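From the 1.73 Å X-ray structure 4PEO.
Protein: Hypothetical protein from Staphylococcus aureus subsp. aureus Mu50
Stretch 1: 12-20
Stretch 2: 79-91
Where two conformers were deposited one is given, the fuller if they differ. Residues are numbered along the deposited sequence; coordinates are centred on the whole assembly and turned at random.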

# COMPACT_ATOMS: atom_id res chain seq x y z
N GLY B 12 8.55 -17.21 8.33
CA GLY B 12 7.84 -15.95 8.51
C GLY B 12 7.72 -15.09 7.27
O GLY B 12 7.41 -13.89 7.36
N LYS B 13 7.91 -15.71 6.09
CA LYS B 13 7.82 -15.01 4.81
C LYS B 13 6.45 -15.18 4.19
O LYS B 13 5.89 -16.26 4.23
CB LYS B 13 8.91 -15.50 3.84
CG LYS B 13 10.35 -15.45 4.40
CD LYS B 13 10.74 -14.07 4.96
CE LYS B 13 12.10 -14.10 5.64
NZ LYS B 13 13.19 -13.96 4.65
N VAL B 14 5.91 -14.10 3.60
CA VAL B 14 4.61 -14.15 2.92
C VAL B 14 4.88 -14.83 1.57
O VAL B 14 5.60 -14.27 0.74
CB VAL B 14 3.99 -12.73 2.73
CG1 VAL B 14 2.70 -12.81 1.91
CG2 VAL B 14 3.73 -12.05 4.08
N THR B 15 4.32 -16.03 1.36
CA THR B 15 4.55 -16.78 0.12
C THR B 15 3.41 -16.62 -0.86
O THR B 15 3.62 -16.75 -2.06
CB THR B 15 4.82 -18.27 0.41
OG1 THR B 15 3.65 -18.87 0.99
CG2 THR B 15 6.05 -18.47 1.34
N ASP B 16 2.18 -16.47 -0.34
CA ASP B 16 1.02 -16.37 -1.22
C ASP B 16 -0.02 -15.46 -0.65
O ASP B 16 -0.25 -15.45 0.56
CB ASP B 16 0.36 -17.77 -1.35
CG ASP B 16 1.25 -18.84 -1.94
OD1 ASP B 16 2.08 -19.39 -1.20
OD2 ASP B 16 1.08 -19.16 -3.14
N VAL B 17 -0.71 -14.75 -1.53
CA VAL B 17 -1.86 -13.94 -1.15
C VAL B 17 -2.85 -14.18 -2.27
O VAL B 17 -2.47 -14.02 -3.44
CB VAL B 17 -1.52 -12.43 -1.01
CG1 VAL B 17 -2.78 -11.60 -0.78
CG2 VAL B 17 -0.53 -12.18 0.14
N ILE B 18 -4.09 -14.58 -1.95
CA ILE B 18 -5.11 -14.77 -2.99
C ILE B 18 -6.31 -13.92 -2.64
O ILE B 18 -6.91 -14.13 -1.59
CB ILE B 18 -5.52 -16.25 -3.19
CG1 ILE B 18 -4.27 -17.14 -3.37
CG2 ILE B 18 -6.51 -16.37 -4.37
CD1 ILE B 18 -4.52 -18.65 -3.53
N MET B 19 -6.69 -12.99 -3.55
CA MET B 19 -7.89 -12.17 -3.34
C MET B 19 -8.98 -12.63 -4.29
O MET B 19 -8.73 -12.82 -5.49
CB MET B 19 -7.59 -10.67 -3.57
CG MET B 19 -8.82 -9.76 -3.39
SD MET B 19 -8.47 -7.94 -3.48
CE MET B 19 -7.73 -7.74 -2.00
N ASP B 20 -10.20 -12.78 -3.76
CA ASP B 20 -11.33 -13.15 -4.60
C ASP B 20 -12.58 -12.39 -4.15
O ASP B 20 -12.68 -12.04 -2.97
CB ASP B 20 -11.55 -14.67 -4.63
CG ASP B 20 -12.59 -15.10 -5.66
OD1 ASP B 20 -12.46 -14.68 -6.85
OD2 ASP B 20 -13.54 -15.80 -5.28
N ALA B 79 10.53 -6.63 -1.08
CA ALA B 79 9.25 -7.19 -1.52
C ALA B 79 8.46 -7.68 -0.29
O ALA B 79 7.26 -7.45 -0.22
CB ALA B 79 9.49 -8.35 -2.49
N GLN B 80 9.15 -8.29 0.70
CA GLN B 80 8.49 -8.76 1.92
C GLN B 80 7.90 -7.59 2.71
O GLN B 80 6.75 -7.68 3.18
CB GLN B 80 9.44 -9.59 2.78
CG GLN B 80 9.65 -11.01 2.21
CD GLN B 80 8.38 -11.83 2.24
OE1 GLN B 80 7.73 -11.95 3.28
NE2 GLN B 80 7.98 -12.43 1.12
N LEU B 81 8.63 -6.47 2.81
CA LEU B 81 8.11 -5.27 3.49
C LEU B 81 6.86 -4.75 2.76
O LEU B 81 5.89 -4.37 3.42
CB LEU B 81 9.18 -4.17 3.57
CG LEU B 81 8.76 -2.90 4.31
CD1 LEU B 81 8.39 -3.20 5.77
CD2 LEU B 81 9.84 -1.85 4.25
N ILE B 82 6.88 -4.74 1.42
CA ILE B 82 5.71 -4.29 0.65
C ILE B 82 4.51 -5.20 0.91
O ILE B 82 3.39 -4.72 1.10
CB ILE B 82 6.07 -4.16 -0.86
CG1 ILE B 82 7.12 -3.02 -1.05
CG2 ILE B 82 4.79 -3.86 -1.68
CD1 ILE B 82 7.72 -2.95 -2.48
N LEU B 83 4.75 -6.52 0.96
CA LEU B 83 3.66 -7.47 1.24
C LEU B 83 3.11 -7.28 2.66
O LEU B 83 1.89 -7.29 2.84
CB LEU B 83 4.13 -8.91 1.01
CG LEU B 83 4.32 -9.29 -0.47
CD1 LEU B 83 5.10 -10.61 -0.59
CD2 LEU B 83 2.96 -9.39 -1.19
N GLN B 84 3.97 -7.06 3.63
CA GLN B 84 3.54 -6.80 4.97
C GLN B 84 2.77 -5.49 5.06
O GLN B 84 1.82 -5.42 5.75
CB GLN B 84 4.70 -6.78 5.90
CG GLN B 84 5.44 -8.08 5.89
CD GLN B 84 5.63 -8.60 7.26
OE1 GLN B 84 6.08 -7.87 8.16
NE2 GLN B 84 5.29 -9.86 7.45
N THR B 85 3.20 -4.50 4.31
CA THR B 85 2.51 -3.20 4.23
C THR B 85 1.11 -3.40 3.65
O THR B 85 0.14 -2.83 4.17
CB THR B 85 3.34 -2.20 3.39
OG1 THR B 85 4.55 -1.90 4.11
CG2 THR B 85 2.57 -0.88 3.10
N MET B 86 1.02 -4.17 2.55
CA MET B 86 -0.26 -4.50 1.91
C MET B 86 -1.18 -5.17 2.94
O MET B 86 -2.34 -4.81 3.01
CB MET B 86 0.02 -5.48 0.75
CG MET B 86 -1.17 -5.63 -0.22
SD MET B 86 -0.89 -7.04 -1.39
CE MET B 86 -1.06 -8.23 -0.31
N LEU B 87 -0.65 -6.10 3.74
CA LEU B 87 -1.45 -6.81 4.76
C LEU B 87 -1.92 -5.89 5.87
O LEU B 87 -3.10 -5.92 6.22
CB LEU B 87 -0.71 -8.04 5.31
CG LEU B 87 -0.36 -9.13 4.27
CD1 LEU B 87 0.41 -10.27 4.92
CD2 LEU B 87 -1.60 -9.59 3.50
N VAL B 88 -1.04 -4.99 6.36
CA VAL B 88 -1.44 -3.99 7.36
C VAL B 88 -2.55 -3.10 6.78
O VAL B 88 -3.54 -2.80 7.48
CB VAL B 88 -0.22 -3.18 7.87
CG1 VAL B 88 -0.66 -1.97 8.72
CG2 VAL B 88 0.72 -4.07 8.67
N SER B 89 -2.41 -2.69 5.49
CA SER B 89 -3.41 -1.85 4.83
C SER B 89 -4.76 -2.56 4.70
O SER B 89 -5.81 -1.94 4.95
CB SER B 89 -2.91 -1.38 3.48
OG SER B 89 -3.74 -0.33 3.01
N LEU B 90 -4.74 -3.86 4.37
CA LEU B 90 -5.97 -4.67 4.23
C LEU B 90 -6.61 -4.90 5.60
O LEU B 90 -7.84 -4.80 5.72
CB LEU B 90 -5.66 -6.01 3.54
CG LEU B 90 -5.29 -5.92 2.04
CD1 LEU B 90 -4.89 -7.31 1.50
CD2 LEU B 90 -6.43 -5.31 1.20
N GLN B 91 -5.79 -5.12 6.64
CA GLN B 91 -6.26 -5.24 8.03
C GLN B 91 -6.94 -3.94 8.48
O GLN B 91 -7.92 -3.99 9.22
CB GLN B 91 -5.11 -5.57 8.99
CG GLN B 91 -4.60 -7.01 8.88
CD GLN B 91 -3.36 -7.29 9.71
OE1 GLN B 91 -2.61 -6.40 10.11
NE2 GLN B 91 -3.12 -8.57 9.96
O HOH W 1 7.78 -11.31 5.78

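How does the helix take hold of the start of the strand? Gln80 reaches it with its amide. Its CA-to-CB bond points sideways, but with chi1 and chi2 both m the side chain curls round until its end meets the backbone of Val14. There Val14 N donates to Gln80 OE1 at 2.8 Å, and Gln80 NE2 donates to Val14 O at 3.0 Å. Both bonds are nearly straight, so the flat amide serves one residue's NH and carbonyl together, much as a neighbouring strand might. Water 1 extends the link, donating to Gln80 OE1 at 2.6 Å and to Gly12 O at 3.0 Å.

What does the side chain of Val14 fill? It points toward the helix and enters a hollow lined by Gln80, Leu83, Gln84 and Leu87, residues that lie one turn apart or next to one another along the helical face. Val14 CB lies 4.1 Å from Leu83 CD1, while Val14 CG2 comes within 3.9 Å of Leu87 CD1. Gln84 closes one margin more loosely, its NE2 4.3 Å from Val14 CG2. No other residue of the strand is covered so extensively by the helix.

How does the packing continue beyond Val14? Val17 also points toward the helix and packs against two neighbouring side chains there: Met86 CE lies 3.8 Å from Val17 CG1 and 4.0 Å from Val17 CG2, and Leu87 CD2 is a looser 4.4 Å from Val17 CG2. Leu87 thus touches both valines, one with each methyl.

Why does the contact thin out toward Met19? The axes diverge at 47°, and the paired CA atoms of Met19 and Leu90 are 10.8 Å apart, against 6.7 Å for those of Val14 and Gln80. On the strand side the longer, extended Met19 (chi1 and chi2 both t) helps cross this wider gap, its CE meeting Leu90 CD2 at 4.2 Å.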